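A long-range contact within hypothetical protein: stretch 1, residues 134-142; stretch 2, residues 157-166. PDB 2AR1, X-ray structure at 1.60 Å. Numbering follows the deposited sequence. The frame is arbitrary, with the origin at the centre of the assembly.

Stretch 1, residues 134-142: SRRELQKMA
Stretch 2, residues 157-166: SEYAYILRMN

Leu-138 is the centre of the contact. Its rotamer is m,t, and although its CA-to-CB bond points sideways, the branch end comes nearer the helix. Leu-138 CD1 lies 3.9 Å from both Ile-162 CG1 and Met-165 SD. Leu-138 CD2 sits 4.0 Å from Tyr-161 CB. Met-141 (m,t,p) extends this apolar patch: Met-141 CE is 3.5 Å from CD1 of Ile-162 (m,t). Met-165 is also m,t,p, and Met-165 CE reaches Arg-135 CG at 3.8 Å. The four buried apolar side chains have no polar group to satisfy, so they pack together.

The backbones differ in kind. Stretch 2 is helical throughout, with backbone hydrogen bonds such as Met-165 N to Tyr-161 O (2.8 Å). Stretch 1 is mostly loop. Arg-135 is extended (phi/psi -134/131), and a 3-10 segment follows at 136-138. A type I turn runs from Leu-138 to Met-141, closed by the hydrogen bond Met-141 N to Leu-138 O (3.1 Å). Leu-138 CA and Glu-158 CA are closest, 5.7 Å apart. The chains run in roughly opposite senses: Arg-135 meets Met-165, while Met-141 meets Glu-158.

The CA-to-CB bond of Tyr-161 (chi1 t, chi2 -83°) points toward stretch 1. Glu-137 (chi1 m, chi2 92°, chi3 -18°) lays CB over the Tyr-161 ring face, 3.9 Å from its centroid, a CH-pi contact. Arg-135 (m,m,t, chi4 -77°) runs its aliphatic part past the tyrosine. Met-165 CE lies over one face of the Arg-135 guanidinium; Arg-135 NH1 donates a hydrogen bond to Ser-134 O (2.9 Å).

No direct hydrogen bond crosses the contact; water bridges it. Water 1 joins Arg-135 NE and Tyr-161 OH, each at 2.9 Å. Water 2 donates to Glu-137 O (2.8 Å) and Glu-158 OE2 (2.7 Å), and accepts from Lys-140 N, in the turn. Water 3 links Glu-137 O to Ser-157 OG. Water 4 links Glu-158 (m,t) OE1 to Ala-142 N, just beyond the turn.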

ATOM      1  N   SER A 134       3.771   8.672 -17.490  1.00 18.18           N
ATOM      2  CA  SER A 134       4.569   9.392 -18.471  1.00 14.98           C
ATOM      3  C   SER A 134       6.062   9.012 -18.321  1.00 14.13           C
ATOM      4  O   SER A 134       6.962   9.803 -18.616  1.00 16.05           O
ATOM      5  CB  SER A 134       4.373  10.920 -18.245  1.00 18.24           C
ATOM      6  OG  SER A 134       3.032  11.276 -18.403  1.00 19.42           O
ATOM      7  N   ARG A 135       6.343   7.774 -17.908  1.00 14.64           N
ATOM      8  CA  ARG A 135       7.729   7.307 -17.856  1.00 15.48           C
ATOM      9  C   ARG A 135       7.763   5.923 -18.470  1.00 16.16           C
ATOM     10  O   ARG A 135       7.009   5.039 -18.095  1.00 15.63           O
ATOM     11  CB  ARG A 135       8.286   7.253 -16.447  1.00 17.17           C
ATOM     12  CG  ARG A 135       8.265   8.632 -15.743  1.00 17.77           C
ATOM     13  CD  ARG A 135       9.273   9.533 -16.411  1.00 19.19           C
ATOM     14  NE  ARG A 135       9.367  10.777 -15.649  1.00 19.24           N
ATOM     15  CZ  ARG A 135       8.471  11.757 -15.697  1.00 18.84           C
ATOM     16  NH1 ARG A 135       7.417  11.724 -16.487  1.00 21.75           N
ATOM     17  NH2 ARG A 135       8.649  12.818 -14.878  1.00 17.51           N
ATOM     18  N   ARG A 136       8.676   5.711 -19.374  1.00 15.12           N
ATOM     19  CA  ARG A 136       8.780   4.378 -20.042  1.00 15.16           C
ATOM     20  C   ARG A 136       9.064   3.269 -19.015  1.00 16.83           C
ATOM     21  O   ARG A 136       8.549   2.124 -19.152  1.00 15.75           O
ATOM     22  CB  ARG A 136       9.963   4.395 -20.993  1.00 14.47           C
ATOM     23  CG  ARG A 136      10.232   3.052 -21.723  1.00 17.87           C
ATOM     24  CD  ARG A 136       8.981   2.591 -22.330  1.00 16.75           C
ATOM     25  NE  ARG A 136       9.205   1.466 -23.224  1.00 26.33           N
ATOM     26  CZ  ARG A 136       8.346   1.101 -24.177  1.00 28.89           C
ATOM     27  NH1 ARG A 136       7.203   1.772 -24.366  1.00 36.51           N
ATOM     28  NH2 ARG A 136       8.631   0.062 -24.934  1.00 25.52           N
ATOM     29  N   GLU A 137       9.860   3.597 -17.994  1.00 14.58           N
ATOM     30  CA  GLU A 137      10.347   2.673 -16.976  1.00 15.26           C
ATOM     31  C   GLU A 137       9.210   2.120 -16.141  1.00 16.33           C
ATOM     32  O   GLU A 137       9.352   1.092 -15.520  1.00 17.59           O
ATOM     33  CB  GLU A 137      11.372   3.389 -16.134  1.00 13.79           C
ATOM     34  CG  GLU A 137      12.630   3.630 -16.938  1.00 12.74           C
ATOM     35  CD  GLU A 137      12.718   4.950 -17.667  1.00 16.91           C
ATOM     36  OE1 GLU A 137      11.672   5.602 -17.871  1.00 18.72           O
ATOM     37  OE2 GLU A 137      13.853   5.257 -18.112  1.00 18.52           O
ATOM     38  N   LEU A 138       8.056   2.807 -16.193  1.00 15.22           N
ATOM     39  CA  LEU A 138       6.944   2.421 -15.344  1.00 18.33           C
ATOM     40  C   LEU A 138       5.809   1.803 -16.158  1.00 17.14           C
ATOM     41  O   LEU A 138       4.777   1.490 -15.571  1.00 17.77           O
ATOM     42  CB  LEU A 138       6.458   3.631 -14.556  1.00 18.56           C
ATOM     43  CG  LEU A 138       7.503   4.333 -13.693  1.00 17.95           C
ATOM     44  CD1 LEU A 138       6.787   5.519 -12.994  1.00 22.15           C
ATOM     45  CD2 LEU A 138       8.143   3.361 -12.829  1.00 16.11           C
ATOM     46  N   GLN A 139       5.959   1.648 -17.492  1.00 20.53           N
ATOM     47  CA  GLN A 139       4.907   1.195 -18.421  1.00 19.35           C
ATOM     48  C   GLN A 139       4.207  -0.092 -17.998  1.00 20.04           C
ATOM     49  O   GLN A 139       3.030  -0.288 -18.306  1.00 20.77           O
ATOM     50  CB  GLN A 139       5.496   1.042 -19.860  1.00 18.96           C
ATOM     51  CG  GLN A 139       4.481   1.114 -20.961  1.00 28.12           C
ATOM     52  CD  GLN A 139       3.845   2.488 -21.093  1.00 27.91           C
ATOM     53  OE1 GLN A 139       3.778   3.248 -20.148  1.00 32.16           O
ATOM     54  NE2 GLN A 139       3.371   2.783 -22.263  1.00 32.65           N
ATOM     55  N   LYS A 140       4.926  -0.981 -17.326  1.00 18.41           N
ATOM     56  CA  LYS A 140       4.397  -2.330 -16.926  1.00 18.93           C
ATOM     57  C   LYS A 140       3.873  -2.400 -15.498  1.00 20.42           C
ATOM     58  O   LYS A 140       3.661  -3.494 -14.994  1.00 20.25           O
ATOM     59  CB  LYS A 140       5.442  -3.516 -17.094  1.00 22.27           C
ATOM     60  CG  LYS A 140       6.360  -3.512 -18.338  1.00 26.24           C
ATOM     61  CD  LYS A 140       7.565  -4.511 -18.181  1.00 34.57           C
ATOM     62  CE  LYS A 140       7.122  -5.946 -18.197  1.00 37.29           C
ATOM     63  NZ  LYS A 140       8.265  -6.924 -17.953  1.00 45.34           N
ATOM     64  N   MET A 141       3.827  -1.295 -14.756  1.00 14.09           N
ATOM     65  CA  MET A 141       3.239  -1.345 -13.396  1.00 15.28           C
ATOM     66  C   MET A 141       1.793  -1.893 -13.441  1.00 13.63           C
ATOM     67  O   MET A 141       0.951  -1.596 -14.282  1.00 17.66           O
ATOM     68  CB  MET A 141       3.238   0.040 -12.635  1.00 15.83           C
ATOM     69  CG  MET A 141       4.551   0.728 -12.462  1.00 17.72           C
ATOM     70  SD  MET A 141       4.296   2.268 -11.502  1.00 21.22           S
ATOM     71  CE  MET A 141       4.224   1.601  -9.851  1.00 21.87           C
ATOM     72  N   ALA A 142       1.576  -2.730 -12.424  1.00 19.57           N
ATOM     73  CA  ALA A 142       0.270  -3.258 -12.100  1.00 16.50           C
ATOM     74  C   ALA A 142      -0.718  -2.188 -11.839  1.00 17.03           C
ATOM     75  O   ALA A 142      -1.905  -2.386 -12.038  1.00 17.31           O
ATOM     76  CB  ALA A 142       0.415  -4.098 -10.816  1.00 18.37           C
ATOM     77  N   SER A 157      13.075  -2.091 -10.283  1.00 16.68           N
ATOM     78  CA  SER A 157      13.367  -0.940 -11.151  1.00 18.39           C
ATOM     79  C   SER A 157      12.273   0.112 -11.084  1.00 18.42           C
ATOM     80  O   SER A 157      12.548   1.315 -11.238  1.00 17.70           O
ATOM     81  CB  SER A 157      13.582  -1.284 -12.640  1.00 22.72           C
ATOM     82  OG  SER A 157      12.574  -2.164 -13.082  1.00 23.40           O
ATOM     83  N   GLU A 158      11.016  -0.349 -10.980  1.00 15.84           N
ATOM     84  CA  GLU A 158       9.880   0.529 -10.834  1.00 16.60           C
ATOM     85  C   GLU A 158      10.049   1.356  -9.514  1.00 15.55           C
ATOM     86  O   GLU A 158       9.873   2.595  -9.549  1.00 15.91           O
ATOM     87  CB  GLU A 158       8.581  -0.259 -10.847  1.00 14.52           C
ATOM     88  CG  GLU A 158       8.089  -0.609 -12.220  1.00 18.10           C
ATOM     89  CD  GLU A 158       7.080  -1.755 -12.222  1.00 15.35           C
ATOM     90  OE1 GLU A 158       6.632  -2.211 -11.119  1.00 15.70           O
ATOM     91  OE2 GLU A 158       6.831  -2.222 -13.323  1.00 19.25           O
ATOM     92  N   TYR A 159      10.291   0.703  -8.430  1.00 16.85           N
ATOM     93  CA  TYR A 159      10.581   1.305  -7.106  1.00 15.64           C
ATOM     94  C   TYR A 159      11.674   2.323  -7.290  1.00 18.18           C
ATOM     95  O   TYR A 159      11.501   3.483  -6.917  1.00 16.01           O
ATOM     96  CB  TYR A 159      10.932   0.267  -6.103  1.00 17.18           C
ATOM     97  CG  TYR A 159      11.107   0.839  -4.754  1.00 16.70           C
ATOM     98  CD1 TYR A 159       9.983   1.183  -3.979  1.00 17.56           C
ATOM     99  CD2 TYR A 159      12.349   0.980  -4.235  1.00 19.11           C
ATOM    100  CE1 TYR A 159      10.127   1.643  -2.669  1.00 15.24           C
ATOM    101  CE2 TYR A 159      12.537   1.458  -2.913  1.00 17.08           C
ATOM    102  CZ  TYR A 159      11.424   1.765  -2.136  1.00 15.49           C
ATOM    103  OH  TYR A 159      11.771   2.236  -0.860  1.00 15.76           O
ATOM    104  N   ALA A 160      12.792   1.923  -7.875  1.00 18.51           N
ATOM    105  CA  ALA A 160      13.999   2.787  -8.046  1.00 19.95           C
ATOM    106  C   ALA A 160      13.596   4.065  -8.822  1.00 19.33           C
ATOM    107  O   ALA A 160      13.980   5.175  -8.449  1.00 17.33           O
ATOM    108  CB  ALA A 160      14.980   2.045  -8.868  1.00 22.21           C
ATOM    109  N   TYR A 161      12.884   3.875  -9.933  1.00 16.46           N
ATOM    110  CA  TYR A 161      12.525   5.001 -10.828  1.00 16.51           C
ATOM    111  C   TYR A 161      11.627   6.029 -10.120  1.00 15.24           C
ATOM    112  O   TYR A 161      11.825   7.295 -10.182  1.00 16.28           O
ATOM    113  CB  TYR A 161      11.973   4.428 -12.121  1.00 16.84           C
ATOM    114  CG  TYR A 161      12.127   5.505 -13.181  1.00 16.00           C
ATOM    115  CD1 TYR A 161      11.184   6.552 -13.335  1.00 19.15           C
ATOM    116  CD2 TYR A 161      13.306   5.565 -13.965  1.00 13.80           C
ATOM    117  CE1 TYR A 161      11.350   7.510 -14.274  1.00 14.37           C
ATOM    118  CE2 TYR A 161      13.496   6.527 -14.925  1.00 16.87           C
ATOM    119  CZ  TYR A 161      12.536   7.551 -15.089  1.00 12.21           C
ATOM    120  OH  TYR A 161      12.638   8.647 -15.978  1.00 15.92           O
ATOM    121  N   ILE A 162      10.694   5.502  -9.330  1.00 17.21           N
ATOM    122  CA  ILE A 162       9.736   6.322  -8.571  1.00 17.76           C
ATOM    123  C   ILE A 162      10.435   7.154  -7.507  1.00 16.90           C
ATOM    124  O   ILE A 162      10.144   8.333  -7.421  1.00 16.36           O
ATOM    125  CB  ILE A 162       8.534   5.489  -8.066  1.00 19.52           C
ATOM    126  CG1 ILE A 162       7.758   5.012  -9.262  1.00 15.51           C
ATOM    127  CG2 ILE A 162       7.723   6.170  -6.999  1.00 18.71           C
ATOM    128  CD1 ILE A 162       6.586   3.972  -9.001  1.00 18.41           C
ATOM    129  N   LEU A 163      11.368   6.589  -6.790  1.00 14.51           N
ATOM    130  CA  LEU A 163      12.144   7.297  -5.784  1.00 13.91           C
ATOM    131  C   LEU A 163      12.979   8.355  -6.489  1.00 13.81           C
ATOM    132  O   LEU A 163      13.083   9.484  -6.004  1.00 13.19           O
ATOM    133  CB  LEU A 163      12.952   6.344  -4.914  1.00 14.22           C
ATOM    134  CG  LEU A 163      12.114   5.831  -3.710  1.00 14.15           C
ATOM    135  CD1 LEU A 163      10.978   4.971  -3.990  1.00 12.14           C
ATOM    136  CD2 LEU A 163      13.049   5.093  -2.819  1.00 18.66           C
ATOM    137  N   ARG A 164      13.532   8.065  -7.655  1.00 15.42           N
ATOM    138  CA  ARG A 164      14.274   9.034  -8.473  1.00 15.26           C
ATOM    139  C   ARG A 164      13.391  10.209  -8.844  1.00 15.22           C
ATOM    140  O   ARG A 164      13.783  11.351  -8.843  1.00 13.59           O
ATOM    141  CB  ARG A 164      14.863   8.345  -9.706  1.00 15.17           C
ATOM    142  CG  ARG A 164      15.074   9.240 -10.866  1.00 17.78           C
ATOM    143  CD  ARG A 164      15.242   8.551 -12.232  1.00 19.95           C
ATOM    144  NE  ARG A 164      15.430   9.580 -13.256  1.00 21.70           N
ATOM    145  CZ  ARG A 164      16.003   9.425 -14.447  1.00 20.05           C
ATOM    146  NH1 ARG A 164      16.492   8.268 -14.797  1.00 22.49           N
ATOM    147  NH2 ARG A 164      16.154  10.488 -15.252  1.00 16.49           N
ATOM    148  N   MET A 165      12.191   9.905  -9.287  1.00 14.76           N
ATOM    149  CA  MET A 165      11.213  10.956  -9.608  1.00 15.69           C
ATOM    150  C   MET A 165      10.881  11.912  -8.437  1.00 14.47           C
ATOM    151  O   MET A 165      10.709  13.133  -8.625  1.00 13.77           O
ATOM    152  CB  MET A 165       9.937  10.345 -10.137  1.00 19.54           C
ATOM    153  CG  MET A 165      10.114   9.736 -11.495  1.00 19.08           C
ATOM    154  SD  MET A 165       8.648   8.741 -11.987  1.00 17.69           S
ATOM    155  CE  MET A 165       7.521   9.919 -12.283  1.00 16.98           C
ATOM    156  N   ASN A 166      10.754  11.339  -7.237  1.00 13.56           N
ATOM    157  CA  ASN A 166      10.534  12.191  -6.065  1.00 12.71           C
ATOM    158  C   ASN A 166      11.704  13.152  -5.877  1.00 13.43           C
ATOM    159  O   ASN A 166      11.508  14.350  -5.561  1.00 11.69           O
ATOM    160  CB  ASN A 166      10.289  11.394  -4.791  1.00 14.11           C
ATOM    161  CG  ASN A 166      10.177  12.297  -3.571  1.00 14.65           C
ATOM    162  OD1 ASN A 166       9.334  13.204  -3.544  1.00 15.27           O
ATOM    163  ND2 ASN A 166      11.003  12.060  -2.565  1.00 17.90           N
TER
HETATM  164  O   HOH W   1      12.070  11.104 -14.560  1.00 25.19           O
HETATM  165  O   HOH W   2       7.480  -0.958 -15.595  1.00 23.49           O
HETATM  166  O   HOH W   3      11.555  -0.478 -14.970  1.00 27.01           O
HETATM  167  O   HOH W   4       3.979  -2.925 -10.606  1.00 32.00           O